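Local coordinates for inactivation-no-after-potential D protein (Drosophila melanogaster, PDB 5F67) that binds the cytoplasmic tail of the TRP channel through its third PDZ domain, probably as a scaffold of the fly photoreceptor signalling complex, at residues 14-19 against 80-85; 30-35 against 59-64; 51-56 against 65-70; 72-77 against 101-106. One frame throughout, in Å; residues are numbered along the deposited sequence.

Contact 1: residues 14-19 against 80-85; sequences TKFIFD and VTLESN
Val80 meets the N-terminal segment 14-19 with both methyls of its fork, and CG2 does most of the work. With CG1 anti to the backbone N (chi1 172°), CG2 falls beside that N, anti to the carbonyl carbon, and touches three side chains at once. It lies 3.8 Å from Phe16 CE2, at the edge of the ring and near its plane, while CG1 turns to the ring's outermost atom, Phe16 CZ, at 4.1 Å. The same CG2 stands 4.0 Å from Thr14 CG2, the two side chains sliding past each other in opposite directions, and Ile17 CD1 reaches toward it tip to tip at 4.1 Å. Thr14 keeps its polar branch out of this apolar meeting: OG1 bonds to Asp12 OD1.

Thr81 begins a type I turn that runs to Ser84, and its backbone and OG1 are tied to strand 72-76. The N-terminal segment makes a type I turn of its own from Thr14 to Ile17 and passes into the short helix 17-20. The contact therefore lays this segment and its short helix against the loop between strand 79-80 and helix 86-95 of the PDZ fold; no hydrogen bond crosses it.

Leu82, within the turn, sends CD1 to Phe16 CE1 at 4.1 Å, the two side chains meeting tip to tip and the methyl obliquely placed to the ring. Ile17 CG1 is a looser neighbour of the same methyl, at 4.4 Å. That CG1 also lies 3.9 Å above the plane of the Phe16 ring, offset toward the rim. Ile17 and Leu82 both also touch Leu74 of strand 72-76.

Contact 2: residues 30-35 against 59-64; sequences RKEGFL and GSNAEL
Asn61 ND2 spends its two N-H groups on the loop 30-35, one on a backbone carbonyl and one on a carboxylate. The bond to Arg30 O is 2.7 Å long and nearly straight, at 176°; that to Glu32 OE1 is 3.0 Å. Both acceptors lie in the amide plane, which fixes its rotation, but OE1 is met from above the carboxylate plane, the two side chains crossing at about a right angle. An alanine here would probably leave Arg30 O and the Glu32 carboxylate without this shared donor and let the loop move against the helix.

Backbone bonding continues where Ala62 N donates to Leu35 O at 3.0 Å. Together they hold the loop before strand 37-44 against the start of the short helix 61-64. In PDZ domains this loop binds the peptide's carboxylate, consistent with the backbone hydrogen bonds Leu35 makes with the bound peptide. Ser60 is the N-cap of that helix, its OG accepting from Glu63 N and also bonding to Arg57 O.

A water bridges the same gap, donating to Phe34 O and accepting from Asn61 N at 2.8 Å.

Apolar contact is slight: Ser60 CB sits at the edge of the Phe34 ring, 4.1 Å from CE1.

Contact 3: residues 51-56 against 65-70; sequences IFISDL and AGVKVG
Ile53 lies over the backbone of the loop 65-70, which in this PDZ fold leads from the short helix 61-64 to strand 72-76 and packs beside strand 50-56. Its CB stands 3.5 Å from Lys68 O. CG1, anti to the carbonyl carbon (chi1 -55°), is carried to Val67 CG1 at 3.9 Å, the two side chains crossing at about a right angle. CG2, on the other branch, settles against Val69 CA at 4.0 Å. An alanine here would probably open a gap beside Val67, whose CG1 would lose the branches that pack against it, and leave that stretch of loop less firmly seated on the strand.

Val69 divides its fork between backbone and side chain. CG1 approaches the carbonyls of Ile53 and Ser54, while CG2 touches Leu56 CB at 3.9 Å and is equally near Asp55 CA. It thus spans the classic bulge at which Ser54 and Asp55 both face Met38 on the neighbouring strand. Val69 also packs on an apolar side chain of the bound peptide, and Asp55 OD2 bonds to one of its polar side chains, so this end of the strand borders the peptide site.

Val67 meets the strand a second time through Leu56: Leu56 CD2 stands 3.3 Å from Val67 O, and CD1 is 4.2 Å from Val67 CB. Upstream, Gly66 closes the helix with a Schellman motif; its backbone angles would press a CB against the preceding carbonyl O, which calls for glycine.

One hydrogen bond crosses the contact: Gly70 N donates to Ile53 O at 2.8 Å, with 160° at the hydrogen and the donor N lying 32° out of the carbonyl plane.

Contact 4: residues 72-77 against 101-106; sequences MLLAVN and TMILLT
Leu74 CG (chi1 -57°) and Ile103 CG1 (chi1 -65°) both stand anti to the carbonyl carbon, and the two side chains cross at about a right angle. Ile103 CG2, the branch anti to its backbone N, packs on Leu74 CB at 4.0 Å. Leu74 CD1 goes on to Leu105 CB. Ile103 CD1 turns the other way, to Ala75 CB at 3.8 Å, and Ile17 of helix 17-20 also covers Ala75 and Ile103. On the opposite face of the sheet, Leu73 CD1 meets Leu104 CD2 at 3.8 Å and also lies against Met102; there Leu93 of helix 86-95 packs on Leu73, Val76 and Met102.

The strands themselves run antiparallel. Met72 and Leu105 form a hydrogen-bonded pair, bonded through both N-H groups. Leu74 N donates to Ile103 O at 2.8 Å, yet Ile103 N returns its bond to Ala75 O at 3.1 Å. Leu74 and Ala75 thus share one partner, a classic beta bulge that shifts the register by one residue.

At the far end Asn77 closes the ladder with backbone and side chain. Its N bonds to Thr101 O at 2.6 Å, and its OD1 accepts from Thr101 N at 2.9 Å in a nearly straight bond of 171°, the donor N standing out of the plane of the Asn77 side-chain carbonyl. Thr101 OG1 instead pairs with Gln28 OE1. Backbone bonds of Met102 with Val27 and Leu104 with Arg25 continue the sheet to strand 25-30, so strand 99-105 lies between 25-30 and 72-76, an inner strand of the antiparallel sheet of a PDZ domain.

Overall arrangement
Contact 4 is the buried centre of the domain, a strand ladder with apolar side chains on both faces; the other three are partly buried and lie farther out. Contacts 1 and 2 sit on opposite sides of the chain's centre, their own centres about 22 Å apart, and differ in chemistry: contact 1 is wholly apolar, contact 2 chiefly hydrogen-bonded. Contact 3 mixes apolar packing with a single backbone bond. Contact 1 abuts contact 4 where Thr81 bonds to strand 72-76, and contact 3 abuts it through Ile51 O and Leu73 N. Contacts 2 and 3 hold successive parts of the 59-70 region, joined by Ala62 O and Val67 N, and both border the bound peptide.

Contact 1: residues 14-19 against 80-85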
loop_
_atom_site.group_PDB
_atom_site.type_symbol
_atom_site.label_atom_id
_atom_site.label_comp_id
_atom_site.label_asym_id
_atom_site.label_seq_id
_atom_site.Cartn_x
_atom_site.Cartn_y
_atom_site.Cartn_z
ATOM N N THR A 14 -6.961 14.066 -3.989
ATOM C CA THR A 14 -6.856 13.210 -2.806
ATOM C C THR A 14 -6.941 13.979 -1.485
ATOM O O THR A 14 -6.993 13.359 -0.421
ATOM C CB THR A 14 -5.554 12.363 -2.818
ATOM O OG1 THR A 14 -4.407 13.229 -2.781
ATOM C CG2 THR A 14 -5.495 11.492 -4.067
ATOM N N LYS A 15 -6.962 15.313 -1.537
ATOM C CA LYS A 15 -6.884 16.089 -0.295
ATOM C C LYS A 15 -8.073 15.834 0.643
ATOM O O LYS A 15 -7.918 15.885 1.862
ATOM C CB LYS A 15 -6.704 17.595 -0.569
ATOM C CG LYS A 15 -6.501 18.460 0.699
ATOM C CD LYS A 15 -6.136 19.903 0.373
ATOM C CE LYS A 15 -4.719 20.013 -0.205
ATOM N NZ LYS A 15 -3.645 19.610 0.770
ATOM N N PHE A 16 -9.244 15.540 0.081
ATOM C CA PHE A 16 -10.429 15.319 0.904
ATOM C C PHE A 16 -10.243 14.144 1.864
ATOM O O PHE A 16 -10.908 14.074 2.897
ATOM C CB PHE A 16 -11.680 15.090 0.037
ATOM C CG PHE A 16 -11.780 13.707 -0.537
ATOM C CD1 PHE A 16 -12.514 12.719 0.116
ATOM C CD2 PHE A 16 -11.137 13.386 -1.728
ATOM C CE1 PHE A 16 -12.598 11.432 -0.405
ATOM C CE2 PHE A 16 -11.226 12.101 -2.257
ATOM C CZ PHE A 16 -11.957 11.127 -1.595
ATOM N N ILE A 17 -9.357 13.215 1.508
ATOM C CA ILE A 17 -9.119 12.042 2.336
ATOM C C ILE A 17 -8.707 12.417 3.759
ATOM O O ILE A 17 -9.070 11.725 4.719
ATOM C CB ILE A 17 -8.075 11.116 1.677
ATOM C CG1 ILE A 17 -8.647 10.552 0.369
ATOM C CG2 ILE A 17 -7.655 9.993 2.622
ATOM C CD1 ILE A 17 -7.626 9.828 -0.513
ATOM N N PHE A 18 -7.982 13.522 3.911
ATOM C CA PHE A 18 -7.495 13.913 5.234
ATOM C C PHE A 18 -8.564 14.581 6.089
ATOM O O PHE A 18 -8.322 14.883 7.260
ATOM C CB PHE A 18 -6.231 14.782 5.115
ATOM C CG PHE A 18 -5.098 14.061 4.458
ATOM C CD1 PHE A 18 -4.384 13.084 5.159
ATOM C CD2 PHE A 18 -4.786 14.297 3.121
ATOM C CE1 PHE A 18 -3.344 12.375 4.533
ATOM C CE2 PHE A 18 -3.757 13.588 2.488
ATOM C CZ PHE A 18 -3.033 12.628 3.199
ATOM N N ASP A 19 -9.739 14.819 5.513
ATOM C CA ASP A 19 -10.868 15.303 6.316
ATOM C C ASP A 19 -11.731 14.115 6.722
ATOM O O ASP A 19 -12.336 14.110 7.790
ATOM C CB ASP A 19 -11.713 16.330 5.548
ATOM C CG ASP A 19 -11.149 17.730 5.641
ATOM O OD1 ASP A 19 -9.977 17.861 6.063
ATOM O OD2 ASP A 19 -11.868 18.705 5.298
ATOM N N VAL A 80 -7.623 7.848 -6.128
ATOM C CA VAL A 80 -8.216 7.473 -4.846
ATOM C C VAL A 80 -8.596 5.990 -4.854
ATOM O O VAL A 80 -9.210 5.509 -5.812
ATOM C CB VAL A 80 -9.460 8.331 -4.551
ATOM C CG1 VAL A 80 -10.193 7.816 -3.317
ATOM C CG2 VAL A 80 -9.055 9.794 -4.369
ATOM N N THR A 81 -8.221 5.256 -3.805
ATOM C CA THR A 81 -8.496 3.815 -3.757
ATOM C C THR A 81 -9.518 3.434 -2.693
ATOM O O THR A 81 -9.713 2.255 -2.401
ATOM C CB THR A 81 -7.215 2.987 -3.542
ATOM O OG1 THR A 81 -6.516 3.482 -2.392
ATOM C CG2 THR A 81 -6.300 3.089 -4.768
ATOM N N LEU A 82 -10.186 4.441 -2.143
ATOM C CA LEU A 82 -11.227 4.221 -1.150
ATOM C C LEU A 82 -12.318 3.294 -1.655
ATOM O O LEU A 82 -12.851 2.481 -0.897
ATOM C CB LEU A 82 -11.857 5.555 -0.749
ATOM C CG LEU A 82 -11.314 6.180 0.525
ATOM C CD1 LEU A 82 -11.887 7.579 0.698
ATOM C CD2 LEU A 82 -11.683 5.279 1.705
ATOM N N GLU A 83 -12.645 3.407 -2.940
ATOM C CA GLU A 83 -13.706 2.581 -3.511
ATOM C C GLU A 83 -13.198 1.569 -4.540
ATOM O O GLU A 83 -13.995 0.972 -5.270
ATOM C CB GLU A 83 -14.784 3.472 -4.141
ATOM C CG GLU A 83 -15.359 4.540 -3.198
ATOM C CD GLU A 83 -16.235 3.957 -2.097
ATOM O OE1 GLU A 83 -16.707 2.807 -2.239
ATOM O OE2 GLU A 83 -16.464 4.656 -1.087
ATOM N N SER A 84 -11.884 1.361 -4.588
ATOM C CA SER A 84 -11.295 0.451 -5.574
ATOM C C SER A 84 -11.519 -1.006 -5.199
ATOM O O SER A 84 -11.478 -1.361 -4.014
ATOM C CB SER A 84 -9.794 0.696 -5.698
ATOM O OG SER A 84 -9.549 2.011 -6.167
ATOM N N ASN A 85 -11.752 -1.846 -6.203
ATOM C CA ASN A 85 -11.745 -3.285 -5.974
ATOM C C ASN A 85 -10.310 -3.803 -6.052
ATOM O O ASN A 85 -9.373 -3.023 -6.280
ATOM C CB ASN A 85 -12.680 -4.018 -6.948
ATOM C CG ASN A 85 -12.262 -3.876 -8.411
ATOM O OD1 ASN A 85 -11.079 -3.752 -8.735
ATOM N ND2 ASN A 85 -13.247 -3.950 -9.312
#

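Contact 2: residues 30-35 against 59-64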
loop_
_atom_site.group_PDB
_atom_site.type_symbol
_atom_site.label_atom_id
_atom_site.label_comp_id
_atom_site.label_asym_id
_atom_site.label_seq_id
_atom_site.Cartn_x
_atom_site.Cartn_y
_atom_site.Cartn_z
ATOM N N ARG A 30 9.870 4.628 -3.450
ATOM C CA ARG A 30 10.419 4.411 -4.783
ATOM C C ARG A 30 10.299 2.956 -5.202
ATOM O O ARG A 30 10.721 2.044 -4.473
ATOM C CB ARG A 30 11.884 4.868 -4.856
ATOM C CG ARG A 30 12.455 4.888 -6.286
ATOM C CD ARG A 30 13.905 5.405 -6.320
ATOM N NE ARG A 30 13.975 6.699 -5.638
ATOM C CZ ARG A 30 13.794 7.877 -6.228
ATOM N NH1 ARG A 30 13.575 7.949 -7.541
ATOM N NH2 ARG A 30 13.840 8.988 -5.499
ATOM N N LYS A 31 9.724 2.735 -6.384
ATOM C CA LYS A 31 9.626 1.380 -6.911
ATOM C C LYS A 31 10.967 1.033 -7.518
ATOM O O LYS A 31 11.380 1.632 -8.511
ATOM C CB LYS A 31 8.531 1.269 -7.975
ATOM C CG LYS A 31 8.372 -0.155 -8.487
ATOM C CD LYS A 31 7.257 -0.261 -9.514
ATOM C CE LYS A 31 5.907 -0.445 -8.851
ATOM N NZ LYS A 31 4.891 -0.720 -9.907
ATOM N N GLU A 32 11.668 0.093 -6.894
ATOM C CA GLU A 32 12.916 -0.409 -7.451
ATOM C C GLU A 32 12.724 -1.916 -7.572
ATOM O O GLU A 32 12.970 -2.668 -6.621
ATOM C CB GLU A 32 14.099 -0.025 -6.553
ATOM C CG GLU A 32 14.178 1.493 -6.300
ATOM C CD GLU A 32 15.379 1.913 -5.465
ATOM O OE1 GLU A 32 15.601 1.331 -4.377
ATOM O OE2 GLU A 32 16.111 2.833 -5.896
ATOM N N GLY A 33 12.221 -2.342 -8.729
ATOM C CA GLY A 33 11.790 -3.720 -8.902
ATOM C C GLY A 33 10.360 -3.873 -8.404
ATOM O O GLY A 33 9.472 -4.339 -9.126
ATOM N N PHE A 34 10.137 -3.454 -7.162
ATOM C CA PHE A 34 8.840 -3.570 -6.521
ATOM C C PHE A 34 8.825 -2.498 -5.441
ATOM O O PHE A 34 9.892 -1.937 -5.101
ATOM C CB PHE A 34 8.732 -4.949 -5.869
ATOM C CG PHE A 34 10.001 -5.360 -5.179
ATOM C CD1 PHE A 34 10.338 -4.837 -3.931
ATOM C CD2 PHE A 34 10.890 -6.234 -5.804
ATOM C CE1 PHE A 34 11.539 -5.176 -3.304
ATOM C CE2 PHE A 34 12.090 -6.579 -5.187
ATOM C CZ PHE A 34 12.413 -6.044 -3.931
ATOM N N LEU A 35 7.644 -2.217 -4.893
ATOM C CA LEU A 35 7.541 -1.343 -3.728
ATOM C C LEU A 35 7.882 -2.141 -2.474
ATOM O O LEU A 35 8.630 -1.676 -1.599
ATOM C CB LEU A 35 6.127 -0.761 -3.607
ATOM C CG LEU A 35 5.690 0.113 -4.784
ATOM C CD1 LEU A 35 4.175 0.350 -4.734
ATOM C CD2 LEU A 35 6.452 1.437 -4.767
ATOM N N GLY A 59 13.463 -5.435 4.087
ATOM C CA GLY A 59 14.491 -4.684 3.389
ATOM C C GLY A 59 13.992 -3.813 2.246
ATOM O O GLY A 59 14.775 -3.086 1.634
ATOM N N SER A 60 12.695 -3.880 1.955
ATOM C CA SER A 60 12.125 -3.157 0.819
ATOM C C SER A 60 11.954 -1.664 1.122
ATOM O O SER A 60 12.014 -1.237 2.281
ATOM C CB SER A 60 10.772 -3.762 0.431
ATOM O OG SER A 60 9.794 -3.490 1.434
ATOM N N ASN A 61 11.746 -0.866 0.077
ATOM C CA ASN A 61 11.528 0.568 0.254
ATOM C C ASN A 61 10.225 0.867 0.989
ATOM O O ASN A 61 10.130 1.869 1.705
ATOM C CB ASN A 61 11.553 1.282 -1.098
ATOM C CG ASN A 61 12.923 1.248 -1.745
ATOM O OD1 ASN A 61 13.931 0.974 -1.086
ATOM N ND2 ASN A 61 12.969 1.538 -3.038
ATOM N N ALA A 62 9.212 0.013 0.817
ATOM C CA ALA A 62 7.977 0.215 1.566
ATOM C C ALA A 62 8.233 0.035 3.055
ATOM O O ALA A 62 7.723 0.802 3.874
ATOM C CB ALA A 62 6.876 -0.734 1.097
ATOM N N GLU A 63 9.021 -0.975 3.413
ATOM C CA GLU A 63 9.331 -1.187 4.828
ATOM C C GLU A 63 10.110 0.011 5.375
ATOM O O GLU A 63 9.816 0.520 6.464
ATOM C CB GLU A 63 10.124 -2.481 5.031
ATOM C CG GLU A 63 10.367 -2.820 6.500
ATOM C CD GLU A 63 11.317 -3.984 6.698
ATOM O OE1 GLU A 63 10.979 -4.896 7.487
ATOM O OE2 GLU A 63 12.409 -3.981 6.084
ATOM N N LEU A 64 11.097 0.466 4.604
ATOM C CA LEU A 64 11.911 1.612 5.006
ATOM C C LEU A 64 11.110 2.898 5.197
ATOM O O LEU A 64 11.486 3.738 6.020
ATOM C CB LEU A 64 13.049 1.830 4.004
ATOM C CG LEU A 64 14.110 0.728 4.073
ATOM C CD1 LEU A 64 15.059 0.789 2.889
ATOM C CD2 LEU A 64 14.882 0.838 5.383
HETATM O O HOH W 1 11.785 -1.882 -2.572
#

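Contact 3: residues 51-56 against 65-70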
loop_
_atom_site.group_PDB
_atom_site.type_symbol
_atom_site.label_atom_id
_atom_site.label_comp_id
_atom_site.label_asym_id
_atom_site.label_seq_id
_atom_site.Cartn_x
_atom_site.Cartn_y
_atom_site.Cartn_z
ATOM N N ILE A 51 -9.116 -1.608 0.735
ATOM C CA ILE A 51 -7.850 -2.250 0.407
ATOM C C ILE A 51 -6.885 -2.073 1.574
ATOM O O ILE A 51 -6.689 -0.955 2.060
ATOM C CB ILE A 51 -7.225 -1.615 -0.852
ATOM C CG1 ILE A 51 -8.226 -1.685 -2.017
ATOM C CG2 ILE A 51 -5.900 -2.299 -1.210
ATOM C CD1 ILE A 51 -8.468 -3.109 -2.556
ATOM N N PHE A 52 -6.280 -3.172 2.019
ATOM C CA PHE A 52 -5.363 -3.127 3.163
ATOM C C PHE A 52 -4.031 -3.765 2.817
ATOM O O PHE A 52 -3.969 -4.735 2.069
ATOM C CB PHE A 52 -5.973 -3.853 4.367
ATOM C CG PHE A 52 -7.228 -3.210 4.882
ATOM C CD1 PHE A 52 -8.463 -3.520 4.324
ATOM C CD2 PHE A 52 -7.175 -2.287 5.917
ATOM C CE1 PHE A 52 -9.624 -2.920 4.789
ATOM C CE2 PHE A 52 -8.340 -1.685 6.400
ATOM C CZ PHE A 52 -9.567 -2.006 5.832
ATOM N N ILE A 53 -2.948 -3.213 3.352
ATOM C CA ILE A 53 -1.647 -3.855 3.207
ATOM C C ILE A 53 -1.694 -5.193 3.945
ATOM O O ILE A 53 -2.077 -5.237 5.115
ATOM C CB ILE A 53 -0.523 -2.996 3.818
ATOM C CG1 ILE A 53 -0.528 -1.588 3.211
ATOM C CG2 ILE A 53 0.842 -3.678 3.637
ATOM C CD1 ILE A 53 -0.277 -1.569 1.697
ATOM N N SER A 54 -1.302 -6.275 3.269
ATOM C CA SER A 54 -1.411 -7.617 3.842
ATOM C C SER A 54 -0.050 -8.262 4.080
ATOM O O SER A 54 0.065 -9.228 4.830
ATOM C CB SER A 54 -2.252 -8.510 2.933
ATOM O OG SER A 54 -1.648 -8.635 1.657
ATOM N N ASP A 55 0.983 -7.742 3.427
ATOM C CA ASP A 55 2.322 -8.245 3.679
ATOM C C ASP A 55 3.325 -7.190 3.284
ATOM O O ASP A 55 3.009 -6.247 2.554
ATOM C CB ASP A 55 2.580 -9.571 2.937
ATOM C CG ASP A 55 3.593 -10.455 3.650
ATOM O OD1 ASP A 55 4.346 -9.951 4.513
ATOM O OD2 ASP A 55 3.639 -11.668 3.354
ATOM N N LEU A 56 4.541 -7.341 3.785
ATOM C CA LEU A 56 5.561 -6.322 3.613
ATOM C C LEU A 56 6.873 -7.063 3.465
ATOM O O LEU A 56 7.154 -7.986 4.237
ATOM C CB LEU A 56 5.587 -5.419 4.853
ATOM C CG LEU A 56 6.547 -4.243 4.892
ATOM C CD1 LEU A 56 6.114 -3.190 3.889
ATOM C CD2 LEU A 56 6.559 -3.677 6.307
ATOM N N ALA A 65 10.014 3.042 4.450
ATOM C CA ALA A 65 9.172 4.243 4.507
ATOM C C ALA A 65 8.119 4.190 5.602
ATOM O O ALA A 65 7.363 5.146 5.794
ATOM C CB ALA A 65 8.497 4.482 3.165
ATOM N N GLY A 66 8.044 3.072 6.311
ATOM C CA GLY A 66 7.111 2.978 7.422
ATOM C C GLY A 66 5.724 2.472 7.062
ATOM O O GLY A 66 4.780 2.671 7.831
ATOM N N VAL A 67 5.585 1.821 5.909
ATOM C CA VAL A 67 4.325 1.142 5.589
ATOM C C VAL A 67 4.196 -0.018 6.576
ATOM O O VAL A 67 5.192 -0.705 6.845
ATOM C CB VAL A 67 4.349 0.592 4.153
ATOM C CG1 VAL A 67 3.043 -0.158 3.819
ATOM C CG2 VAL A 67 4.604 1.731 3.163
ATOM N N LYS A 68 3.000 -0.224 7.135
ATOM C CA LYS A 68 2.789 -1.323 8.076
ATOM C C LYS A 68 1.733 -2.281 7.561
ATOM O O LYS A 68 0.763 -1.857 6.915
ATOM C CB LYS A 68 2.331 -0.802 9.445
ATOM C CG LYS A 68 3.257 0.221 10.065
ATOM C CD LYS A 68 4.683 -0.294 10.153
ATOM C CE LYS A 68 5.590 0.759 10.785
ATOM N NZ LYS A 68 7.031 0.500 10.514
ATOM N N VAL A 69 1.924 -3.569 7.844
ATOM C CA VAL A 69 0.887 -4.560 7.567
ATOM C C VAL A 69 -0.371 -4.155 8.327
ATOM O O VAL A 69 -0.302 -3.797 9.510
ATOM C CB VAL A 69 1.328 -5.985 7.978
ATOM C CG1 VAL A 69 0.184 -6.983 7.817
ATOM C CG2 VAL A 69 2.546 -6.427 7.151
ATOM N N GLY A 70 -1.514 -4.197 7.643
ATOM C CA GLY A 70 -2.776 -3.802 8.247
ATOM C C GLY A 70 -3.197 -2.382 7.894
ATOM O O GLY A 70 -4.354 -2.013 8.113
#

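Contact 4: residues 72-77 against 101-106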
loop_
_atom_site.group_PDB
_atom_site.type_symbol
_atom_site.label_atom_id
_atom_site.label_comp_id
_atom_site.label_asym_id
_atom_site.label_seq_id
_atom_site.Cartn_x
_atom_site.Cartn_y
_atom_site.Cartn_z
ATOM N N MET A 72 -4.612 0.745 5.955
ATOM C CA MET A 72 -5.578 0.874 4.857
ATOM C C MET A 72 -4.974 1.760 3.779
ATOM O O MET A 72 -4.420 2.812 4.082
ATOM C CB MET A 72 -6.882 1.493 5.359
ATOM C CG MET A 72 -8.039 1.456 4.360
ATOM S SD MET A 72 -9.490 2.298 5.051
ATOM C CE MET A 72 -10.708 1.883 3.786
ATOM N N LEU A 73 -5.070 1.327 2.526
ATOM C CA LEU A 73 -4.529 2.073 1.392
ATOM C C LEU A 73 -5.624 2.953 0.801
ATOM O O LEU A 73 -6.630 2.443 0.274
ATOM C CB LEU A 73 -3.997 1.096 0.328
ATOM C CG LEU A 73 -3.489 1.759 -0.951
ATOM C CD1 LEU A 73 -2.264 2.625 -0.676
ATOM C CD2 LEU A 73 -3.172 0.698 -2.008
ATOM N N LEU A 74 -5.439 4.270 0.903
ATOM C CA LEU A 74 -6.495 5.218 0.557
ATOM C C LEU A 74 -6.280 5.917 -0.791
ATOM O O LEU A 74 -7.242 6.349 -1.426
ATOM C CB LEU A 74 -6.650 6.252 1.675
ATOM C CG LEU A 74 -6.948 5.627 3.043
ATOM C CD1 LEU A 74 -6.857 6.675 4.146
ATOM C CD2 LEU A 74 -8.322 5.004 3.043
ATOM N N ALA A 75 -5.031 6.027 -1.228
ATOM C CA ALA A 75 -4.741 6.550 -2.568
ATOM C C ALA A 75 -3.396 6.073 -3.082
ATOM O O ALA A 75 -2.485 5.802 -2.298
ATOM C CB ALA A 75 -4.784 8.071 -2.568
ATOM N N VAL A 76 -3.281 5.982 -4.404
ATOM C CA VAL A 76 -2.007 5.709 -5.069
ATOM C C VAL A 76 -1.785 6.857 -6.039
ATOM O O VAL A 76 -2.550 7.005 -7.000
ATOM C CB VAL A 76 -2.061 4.392 -5.843
ATOM C CG1 VAL A 76 -0.733 4.155 -6.590
ATOM C CG2 VAL A 76 -2.348 3.241 -4.888
ATOM N N ASN A 77 -0.745 7.656 -5.798
ATOM C CA ASN A 77 -0.560 8.906 -6.539
ATOM C C ASN A 77 -1.859 9.702 -6.502
ATOM O O ASN A 77 -2.413 9.894 -5.420
ATOM C CB ASN A 77 -0.044 8.664 -7.966
ATOM C CG ASN A 77 1.392 8.155 -7.983
ATOM O OD1 ASN A 77 2.189 8.485 -7.102
ATOM N ND2 ASN A 77 1.729 7.343 -8.981
ATOM N N THR A 101 3.406 7.702 -4.559
ATOM C CA THR A 101 2.818 8.357 -3.406
ATOM C C THR A 101 1.677 7.475 -2.927
ATOM O O THR A 101 0.795 7.112 -3.712
ATOM C CB THR A 101 2.222 9.711 -3.795
ATOM O OG1 THR A 101 3.232 10.531 -4.393
ATOM C CG2 THR A 101 1.640 10.423 -2.560
ATOM N N MET A 102 1.685 7.110 -1.651
ATOM C CA MET A 102 0.561 6.360 -1.116
ATOM C C MET A 102 0.020 7.066 0.119
ATOM O O MET A 102 0.787 7.582 0.929
ATOM C CB MET A 102 0.993 4.941 -0.755
ATOM C CG MET A 102 1.398 4.109 -1.974
ATOM S SD MET A 102 1.727 2.391 -1.539
ATOM C CE MET A 102 3.332 2.526 -0.752
ATOM N N ILE A 103 -1.302 7.092 0.250
ATOM C CA ILE A 103 -1.902 7.610 1.462
ATOM C C ILE A 103 -2.346 6.396 2.239
ATOM O O ILE A 103 -3.090 5.550 1.725
ATOM C CB ILE A 103 -3.118 8.505 1.180
ATOM C CG1 ILE A 103 -2.667 9.767 0.433
ATOM C CG2 ILE A 103 -3.780 8.909 2.488
ATOM C CD1 ILE A 103 -3.807 10.697 0.059
ATOM N N LEU A 104 -1.872 6.306 3.476
ATOM C CA LEU A 104 -2.091 5.126 4.301
ATOM C C LEU A 104 -2.697 5.509 5.635
ATOM O O LEU A 104 -2.418 6.576 6.166
ATOM C CB LEU A 104 -0.755 4.424 4.557
ATOM C CG LEU A 104 -0.048 3.800 3.353
ATOM C CD1 LEU A 104 1.389 3.421 3.720
ATOM C CD2 LEU A 104 -0.819 2.584 2.831
ATOM N N LEU A 105 -3.503 4.616 6.199
ATOM C CA LEU A 105 -4.083 4.851 7.519
ATOM C C LEU A 105 -3.773 3.664 8.422
ATOM O O LEU A 105 -4.186 2.530 8.145
ATOM C CB LEU A 105 -5.601 5.037 7.418
ATOM C CG LEU A 105 -6.348 5.171 8.751
ATOM C CD1 LEU A 105 -5.984 6.471 9.473
ATOM C CD2 LEU A 105 -7.842 5.108 8.521
ATOM N N THR A 106 -3.021 3.911 9.489
ATOM C CA THR A 106 -2.733 2.855 10.456
ATOM C C THR A 106 -3.845 2.875 11.485
ATOM O O THR A 106 -4.153 3.930 12.051
ATOM C CB THR A 106 -1.367 3.070 11.155
ATOM O OG1 THR A 106 -0.316 2.979 10.188
ATOM C CG2 THR A 106 -1.131 2.006 12.220
#